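Local structure of polycyclic ketone monooxygenase (Myceliophthora thermophila, 5MQ6) at residues G40-K46 with N228-K233; V479-I483 with Y600-E604. The protein catalyses Baeyer-Villiger oxidation with FAD and NADPH, inserting one oxygen atom beside the carbonyl of ketones, bulky polycyclic ones included, to give esters or lactones. All blocks are in the same frame, centred on the assembly; numbering follows the deposited sequence.

How the contacts relate
Near the N terminus, residues 40-46 carry the short strand 42-44, whose partner segment begins 182 residues after Lys46. The chain first builds strands and helices that include a GxGxxG turn consistent with a Rossmann-type FAD site, then returns at 228-233, where contact 1 closes as a two-stranded antiparallel ribbon. Contact 2 opens only afterwards: the loop 479-483, following strand 471-474 of the five-stranded parallel sheet, meets the loop 600-604 from the C-terminal region. The two closures are therefore in series, neither nested nor crossed. They nevertheless touch, through Asn228 O and Val479 N (2.9 Å, a probable hydrogen bond) and through packing of Phe42 on Glu604, and both reach the same NADPH.

Contact 1: residues G40-K46 with N228-K233; sequences GQFIRLK and NPQVPK. With NDP (NADPH dihydro-nicotinamide-adenine-dinucleotide phosphate), chain C.
Strands 42-44 and 230-232 run antiparallel at 147°, their axes 4.6 Å apart. Ile43 and Val231 form the hydrogen-bonded pair: Ile43 N to Val231 O and Val231 N to Ile43 O are both 2.9 Å. Phe42-Pro232 and Arg44-Gln230 are non-hydrogen-bonded pairs, CA-CA 4.3 Å; proline, lacking an amide hydrogen, costs nothing here. The ladder extends with Lys233 N to Gln41 O (2.8 Å) and Leu45 N to Pro229 O (3.0 Å), and a water joins Lys46 N to Pro229 O. On one face, beta-branched Ile43 (t) and Val231 (m) meet CG2 to CG2 at 4.1 Å. Leu45 (t, p) fills the hollow between Val231 and Pro229, its CD1 3.7 Å from Val231 CG1 and its CD2 4.1 Å from Pro229 CB. Lys233 (m, m, t, p) curls back, CE 3.4 Å from Ile43 CB, and NZ donates to Gly40 O at 2.7 Å. The CA-to-CB bond of Phe42 (m) points away; Gln230 (p, t) folds over one ring face, OE1 3.3 Å from Phe42 CB. Adenine N7A meets the ring edge 3.4 Å from Phe42 CE1, and N6A lies 3.6 Å from Pro232 CB: the ribbon is one wall of the NADPH pocket.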
loop_
_atom_site.group_PDB
_atom_site.type_symbol
_atom_site.label_atom_id
_atom_site.label_comp_id
_atom_site.label_asym_id
_atom_site.label_seq_id
_atom_site.Cartn_x
_atom_site.Cartn_y
_atom_site.Cartn_z
ATOM N N GLY A 40 -3.786 5.081 18.231
ATOM C CA GLY A 40 -3.606 6.380 18.959
ATOM C C GLY A 40 -2.177 6.878 19.196
ATOM O O GLY A 40 -1.955 8.058 19.453
ATOM N N GLN A 41 -1.211 5.971 19.166
ATOM C CA GLN A 41 0.228 6.324 19.201
ATOM C C GLN A 41 0.829 7.131 17.981
ATOM O O GLN A 41 1.981 7.611 18.048
ATOM C CB GLN A 41 1.020 5.024 19.385
ATOM C CG GLN A 41 0.739 4.017 18.248
ATOM C CD GLN A 41 1.391 2.677 18.462
ATOM O OE1 GLN A 41 0.782 1.660 18.822
ATOM N NE2 GLN A 41 2.661 2.685 18.248
ATOM N N PHE A 42 0.089 7.223 16.862
ATOM C CA PHE A 42 0.591 7.831 15.625
ATOM C C PHE A 42 -0.278 9.008 15.321
ATOM O O PHE A 42 -1.390 9.074 15.764
ATOM C CB PHE A 42 0.566 6.858 14.415
ATOM C CG PHE A 42 1.460 5.615 14.605
ATOM C CD1 PHE A 42 2.836 5.747 14.799
ATOM C CD2 PHE A 42 0.901 4.317 14.618
ATOM C CE1 PHE A 42 3.656 4.610 14.995
ATOM C CE2 PHE A 42 1.707 3.179 14.815
ATOM C CZ PHE A 42 3.090 3.313 15.010
ATOM N N ILE A 43 0.266 9.962 14.590
ATOM C CA ILE A 43 -0.518 11.050 14.052
ATOM C C ILE A 43 -0.041 11.290 12.643
ATOM O O ILE A 43 1.168 11.120 12.351
ATOM C CB ILE A 43 -0.502 12.341 14.926
ATOM C CG1 ILE A 43 -1.239 13.508 14.232
ATOM C CG2 ILE A 43 0.901 12.777 15.343
ATOM C CD1 ILE A 43 -1.506 14.640 15.190
ATOM N N ARG A 44 -0.971 11.655 11.760
ATOM C CA ARG A 44 -0.560 12.065 10.439
ATOM C C ARG A 44 0.305 13.322 10.516
ATOM O O ARG A 44 -0.001 14.314 11.228
ATOM C CB ARG A 44 -1.732 12.354 9.512
ATOM C CG ARG A 44 -2.729 11.237 9.369
ATOM C CD ARG A 44 -4.001 11.814 8.746
ATOM N NE ARG A 44 -4.863 10.734 8.292
ATOM C CZ ARG A 44 -5.631 9.978 9.086
ATOM N NH1 ARG A 44 -5.660 10.183 10.405
ATOM N NH2 ARG A 44 -6.373 9.001 8.559
ATOM N N LEU A 45 1.365 13.285 9.735
ATOM C CA LEU A 45 2.285 14.402 9.597
ATOM C C LEU A 45 1.524 15.702 9.306
ATOM O O LEU A 45 1.703 16.702 10.031
ATOM C CB LEU A 45 3.304 14.117 8.482
ATOM C CG LEU A 45 4.659 14.814 8.505
ATOM C CD1 LEU A 45 5.299 14.845 9.915
ATOM C CD2 LEU A 45 5.593 14.165 7.463
ATOM N N LYS A 46 0.651 15.657 8.283
ATOM C CA LYS A 46 -0.128 16.815 7.918
ATOM C C LYS A 46 -1.135 17.289 8.998
ATOM O O LYS A 46 -1.565 18.411 8.904
ATOM C CB LYS A 46 -0.883 16.567 6.618
ATOM C CG LYS A 46 -2.100 15.701 6.821
ATOM C CD LYS A 46 -2.742 15.371 5.510
ATOM C CE LYS A 46 -3.843 14.344 5.739
ATOM N NZ LYS A 46 -4.571 14.264 4.462
ATOM N N ASN A 228 -0.422 8.642 3.481
ATOM C CA ASN A 228 -0.424 9.725 4.461
ATOM C C ASN A 228 0.660 9.439 5.449
ATOM O O ASN A 228 0.427 8.626 6.375
ATOM C CB ASN A 228 -1.777 9.706 5.145
ATOM C CG ASN A 228 -2.855 10.229 4.214
ATOM O OD1 ASN A 228 -3.455 9.480 3.373
ATOM N ND2 ASN A 228 -3.060 11.535 4.300
ATOM N N PRO A 229 1.843 10.038 5.247
ATOM C CA PRO A 229 2.979 9.751 6.142
ATOM C C PRO A 229 2.584 10.027 7.579
ATOM O O PRO A 229 2.008 11.085 7.826
ATOM C CB PRO A 229 4.053 10.744 5.698
ATOM C CG PRO A 229 3.667 11.167 4.357
ATOM C CD PRO A 229 2.179 11.094 4.292
ATOM N N GLN A 230 2.897 9.097 8.510
ATOM C CA GLN A 230 2.679 9.341 9.933
ATOM C C GLN A 230 3.971 9.476 10.666
ATOM O O GLN A 230 5.054 9.154 10.151
ATOM C CB GLN A 230 1.876 8.201 10.575
ATOM C CG GLN A 230 2.508 6.798 10.376
ATOM C CD GLN A 230 1.750 5.697 11.091
ATOM O OE1 GLN A 230 0.516 5.747 11.266
ATOM N NE2 GLN A 230 2.489 4.669 11.494
ATOM N N VAL A 231 3.830 9.970 11.887
ATOM C CA VAL A 231 4.907 10.007 12.888
ATOM C C VAL A 231 4.351 9.577 14.222
ATOM O O VAL A 231 3.149 9.773 14.523
ATOM C CB VAL A 231 5.567 11.381 13.045
ATOM C CG1 VAL A 231 6.184 11.765 11.722
ATOM C CG2 VAL A 231 4.562 12.423 13.515
ATOM N N PRO A 232 5.225 8.980 15.024
ATOM C CA PRO A 232 4.804 8.592 16.365
ATOM C C PRO A 232 4.679 9.827 17.238
ATOM O O PRO A 232 5.368 10.811 16.982
ATOM C CB PRO A 232 5.950 7.713 16.846
ATOM C CG PRO A 232 7.127 8.102 15.998
ATOM C CD PRO A 232 6.683 8.816 14.796
ATOM N N LYS A 233 3.811 9.759 18.246
ATOM C CA LYS A 233 3.640 10.842 19.209
ATOM C C LYS A 233 4.828 10.783 20.164
ATOM O O LYS A 233 4.660 10.353 21.295
ATOM C CB LYS A 233 2.375 10.661 20.050
ATOM C CG LYS A 233 1.074 10.509 19.304
ATOM C CD LYS A 233 0.432 11.832 19.010
ATOM C CE LYS A 233 -0.846 11.540 18.231
ATOM N NZ LYS A 233 -1.916 10.750 18.952
HETATM P PA NDP C . 6.568 0.949 8.258
HETATM O O1A NDP C . 5.218 1.415 8.905
HETATM O O2A NDP C . 6.744 -0.403 7.612
HETATM O O5B NDP C . 7.714 1.226 9.349
HETATM C C5B NDP C . 7.658 2.286 10.281
HETATM C C4B NDP C . 8.775 1.963 11.253
HETATM O O4B NDP C . 8.821 2.966 12.302
HETATM C C3B NDP C . 8.569 0.592 11.907
HETATM O O3B NDP C . 9.801 -0.150 11.836
HETATM C C2B NDP C . 8.138 1.006 13.297
HETATM O O2B NDP C . 8.374 -0.001 14.323
HETATM C C1B NDP C . 8.918 2.284 13.515
HETATM N N9A NDP C . 8.349 3.058 14.620
HETATM C C8A NDP C . 7.050 3.463 14.799
HETATM N N7A NDP C . 6.907 4.127 15.962
HETATM C C5A NDP C . 8.151 4.116 16.506
HETATM C C6A NDP C . 8.712 4.615 17.754
HETATM N N6A NDP C . 7.897 5.242 18.593
HETATM N N1A NDP C . 10.029 4.417 17.976
HETATM C C2A NDP C . 10.861 3.758 17.107
HETATM N N3A NDP C . 10.434 3.246 15.941
HETATM C C4A NDP C . 9.100 3.411 15.632
HETATM O O3 NDP C . 7.000 1.975 7.116
HETATM P PN NDP C . 8.007 1.813 5.827
HETATM O O1N NDP C . 8.014 3.225 5.159
HETATM O O2N NDP C . 9.350 1.249 6.234
HETATM O O5D NDP C . 7.282 0.738 4.857
HETATM C C5D NDP C . 5.876 0.971 4.504
HETATM C C4D NDP C . 5.448 0.099 3.338
HETATM O O4D NDP C . 6.081 0.534 2.114
HETATM C C3D NDP C . 6.029 -1.308 3.496
HETATM O O3D NDP C . 5.493 -2.128 4.602
HETATM C C2D NDP C . 5.994 -1.830 2.043
HETATM O O2D NDP C . 4.638 -2.222 1.653
HETATM C C1D NDP C . 6.553 -0.614 1.305
HETATM P P2B NDP C . 7.205 -1.075 14.656
HETATM O O1X NDP C . 5.924 -0.235 14.757
HETATM O O2X NDP C . 7.490 -1.675 16.016
HETATM O O3X NDP C . 7.287 -2.169 13.581
HETATM O O HOH W 1 0.425 13.147 6.737
#

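Contact 2: residues V479-I483 with Y600-E604. With NDP (NADPH dihydro-nicotinamide-adenine-dinucleotide phosphate), chain C.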
loop_
_atom_site.group_PDB
_atom_site.type_symbol
_atom_site.label_atom_id
_atom_site.label_comp_id
_atom_site.label_asym_id
_atom_site.label_seq_id
_atom_site.Cartn_x
_atom_site.Cartn_y
_atom_site.Cartn_z
ATOM N N VAL A 479 -0.212 6.099 7.535
ATOM C CA VAL A 479 -1.484 5.607 8.119
ATOM C C VAL A 479 -1.802 4.197 7.551
ATOM O O VAL A 479 -1.689 3.953 6.330
ATOM C CB VAL A 479 -2.677 6.563 7.878
ATOM C CG1 VAL A 479 -4.011 5.971 8.400
ATOM C CG2 VAL A 479 -2.416 7.903 8.546
ATOM N N THR A 480 -2.143 3.280 8.467
ATOM C CA THR A 480 -2.420 1.933 8.059
ATOM C C THR A 480 -3.444 1.802 6.861
ATOM O O THR A 480 -4.406 2.583 6.765
ATOM C CB THR A 480 -2.858 1.059 9.256
ATOM O OG1 THR A 480 -3.143 -0.238 8.777
ATOM C CG2 THR A 480 -4.114 1.566 9.950
ATOM N N PRO A 481 -3.214 0.811 5.961
ATOM C CA PRO A 481 -4.195 0.531 4.915
ATOM C C PRO A 481 -5.579 0.194 5.463
ATOM O O PRO A 481 -6.599 0.424 4.764
ATOM C CB PRO A 481 -3.574 -0.679 4.200
ATOM C CG PRO A 481 -2.079 -0.391 4.277
ATOM C CD PRO A 481 -1.947 0.040 5.711
ATOM N N SER A 482 -5.597 -0.334 6.701
ATOM C CA SER A 482 -6.827 -0.786 7.404
ATOM C C SER A 482 -7.656 0.330 8.012
ATOM O O SER A 482 -8.684 0.089 8.601
ATOM C CB SER A 482 -6.482 -1.806 8.514
ATOM O OG SER A 482 -6.161 -3.052 7.908
ATOM N N ILE A 483 -7.176 1.545 7.921
ATOM C CA ILE A 483 -7.760 2.634 8.685
ATOM C C ILE A 483 -9.314 2.717 8.540
ATOM O O ILE A 483 -9.915 2.486 7.429
ATOM C CB ILE A 483 -6.961 3.959 8.377
ATOM C CG1 ILE A 483 -7.290 5.061 9.401
ATOM C CG2 ILE A 483 -7.107 4.417 6.926
ATOM C CD1 ILE A 483 -6.741 4.770 10.796
ATOM N N TYR A 600 0.912 -2.488 11.126
ATOM C CA TYR A 600 -0.268 -2.023 10.387
ATOM C C TYR A 600 -1.327 -3.157 10.068
ATOM O O TYR A 600 -2.552 -2.849 9.996
ATOM C CB TYR A 600 0.107 -1.107 9.190
ATOM C CG TYR A 600 0.955 -1.678 8.084
ATOM C CD1 TYR A 600 0.431 -2.642 7.213
ATOM C CD2 TYR A 600 2.253 -1.208 7.849
ATOM C CE1 TYR A 600 1.184 -3.162 6.169
ATOM C CE2 TYR A 600 3.013 -1.717 6.801
ATOM C CZ TYR A 600 2.463 -2.697 5.969
ATOM O OH TYR A 600 3.149 -3.193 4.922
ATOM N N ILE A 601 -0.885 -4.437 9.979
ATOM C CA ILE A 601 -1.815 -5.588 9.672
ATOM C C ILE A 601 -2.731 -6.053 10.883
ATOM O O ILE A 601 -3.749 -6.729 10.694
ATOM C CB ILE A 601 -1.173 -6.773 8.794
ATOM C CG1 ILE A 601 -1.259 -8.167 9.450
ATOM C CG2 ILE A 601 0.238 -6.464 8.241
ATOM C CD1 ILE A 601 -0.484 -8.340 10.724
ATOM N N THR A 602 -2.378 -5.679 12.108
ATOM C CA THR A 602 -3.301 -5.795 13.263
ATOM C C THR A 602 -3.860 -4.425 13.689
ATOM O O THR A 602 -4.591 -4.356 14.698
ATOM C CB THR A 602 -2.667 -6.513 14.507
ATOM O OG1 THR A 602 -1.582 -5.736 15.076
ATOM C CG2 THR A 602 -2.190 -7.900 14.125
ATOM N N SER A 603 -3.554 -3.360 12.922
ATOM C CA SER A 603 -3.902 -1.968 13.305
ATOM C C SER A 603 -3.406 -1.658 14.743
ATOM O O SER A 603 -4.186 -1.279 15.658
ATOM C CB SER A 603 -5.409 -1.682 13.107
ATOM O OG SER A 603 -5.747 -1.802 11.733
ATOM N N GLU A 604 -2.088 -1.853 14.890
ATOM C CA GLU A 604 -1.365 -1.896 16.177
ATOM C C GLU A 604 -2.089 -2.639 17.338
ATOM O O GLU A 604 -2.152 -2.122 18.452
ATOM C CB GLU A 604 -0.970 -0.478 16.607
ATOM C CG GLU A 604 -0.156 0.321 15.601
ATOM C CD GLU A 604 1.168 -0.337 15.176
ATOM O OE1 GLU A 604 1.846 -1.089 15.956
ATOM O OE2 GLU A 604 1.536 -0.060 14.014
HETATM P PA NDP C . 6.568 0.949 8.258
HETATM O O1A NDP C . 5.218 1.415 8.905
HETATM O O2A NDP C . 6.744 -0.403 7.612
HETATM O O5B NDP C . 7.714 1.226 9.349
HETATM C C5B NDP C . 7.658 2.286 10.281
HETATM C C4B NDP C . 8.775 1.963 11.253
HETATM O O4B NDP C . 8.821 2.966 12.302
HETATM C C3B NDP C . 8.569 0.592 11.907
HETATM O O3B NDP C . 9.801 -0.150 11.836
HETATM C C2B NDP C . 8.138 1.006 13.297
HETATM O O2B NDP C . 8.374 -0.001 14.323
HETATM C C1B NDP C . 8.918 2.284 13.515
HETATM N N9A NDP C . 8.349 3.058 14.620
HETATM C C8A NDP C . 7.050 3.463 14.799
HETATM N N7A NDP C . 6.907 4.127 15.962
HETATM C C5A NDP C . 8.151 4.116 16.506
HETATM C C6A NDP C . 8.712 4.615 17.754
HETATM N N6A NDP C . 7.897 5.242 18.593
HETATM N N1A NDP C . 10.029 4.417 17.976
HETATM C C2A NDP C . 10.861 3.758 17.107
HETATM N N3A NDP C . 10.434 3.246 15.941
HETATM C C4A NDP C . 9.100 3.411 15.632
HETATM O O3 NDP C . 7.000 1.975 7.116
HETATM P PN NDP C . 8.007 1.813 5.827
HETATM O O1N NDP C . 8.014 3.225 5.159
HETATM O O2N NDP C . 9.350 1.249 6.234
HETATM O O5D NDP C . 7.282 0.738 4.857
HETATM C C5D NDP C . 5.876 0.971 4.504
HETATM C C4D NDP C . 5.448 0.099 3.338
HETATM O O4D NDP C . 6.081 0.534 2.114
HETATM C C3D NDP C . 6.029 -1.308 3.496
HETATM O O3D NDP C . 5.493 -2.128 4.602
HETATM C C2D NDP C . 5.994 -1.830 2.043
HETATM O O2D NDP C . 4.638 -2.222 1.653
HETATM C C1D NDP C . 6.553 -0.614 1.305
HETATM P P2B NDP C . 7.205 -1.075 14.656
HETATM O O1X NDP C . 5.924 -0.235 14.757
HETATM O O2X NDP C . 7.490 -1.675 16.016
HETATM O O3X NDP C . 7.287 -2.169 13.581
#
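Hydrogen bonding centres on the hydroxyl of Thr480. Its OG1 donates to Tyr600 O at 2.9 Å and accepts from Ser482 N at 3.2 Å, the latter closing an ST turn. Threonine suits this place because one short side chain can both satisfy the amide two residues on and reach across to the carbonyl of the other loop. The backbone supports the same geometry: Ile483 N bonds to Thr480 O at 3.2 Å in a type I beta turn, whose second position, Pro481, has phi near -57°, a value the proline ring readily adopts. In the facing loop, Tyr600 O also receives a weak bond from Ser603 N at 3.1 Å. The type I turn thus meets the loop 600-604, joining the loop before helix 488-492 to the one before helix 616-621. The first of these leaves the parallel sheet whose strand 271-275 leads into a turn fitting a Rossmann-type GxGxxA motif, with Thr277 and Thr280 on NADPH; Tyr600 brings the contact to that same pocket.

Van der Waals contacts fill in around the polar ones. Pro481 CD touches Tyr600 CD1 at 3.9 Å, while Ser482 CB comes within 3.3 Å of Ser603 OG and Thr480 CG2 lies 4.1 Å from that same OG. The CA-to-CB bond of Ser603 points toward the turn, and the two small serines meet without a clash.

Tyr600 makes the ligand contact: its OH shares a 2.6 Å hydrogen bond with NADPH O3D, at the edge of the tyrosine ring. The long phenol reaches the ribose while the backbone carbonyl holds Thr480.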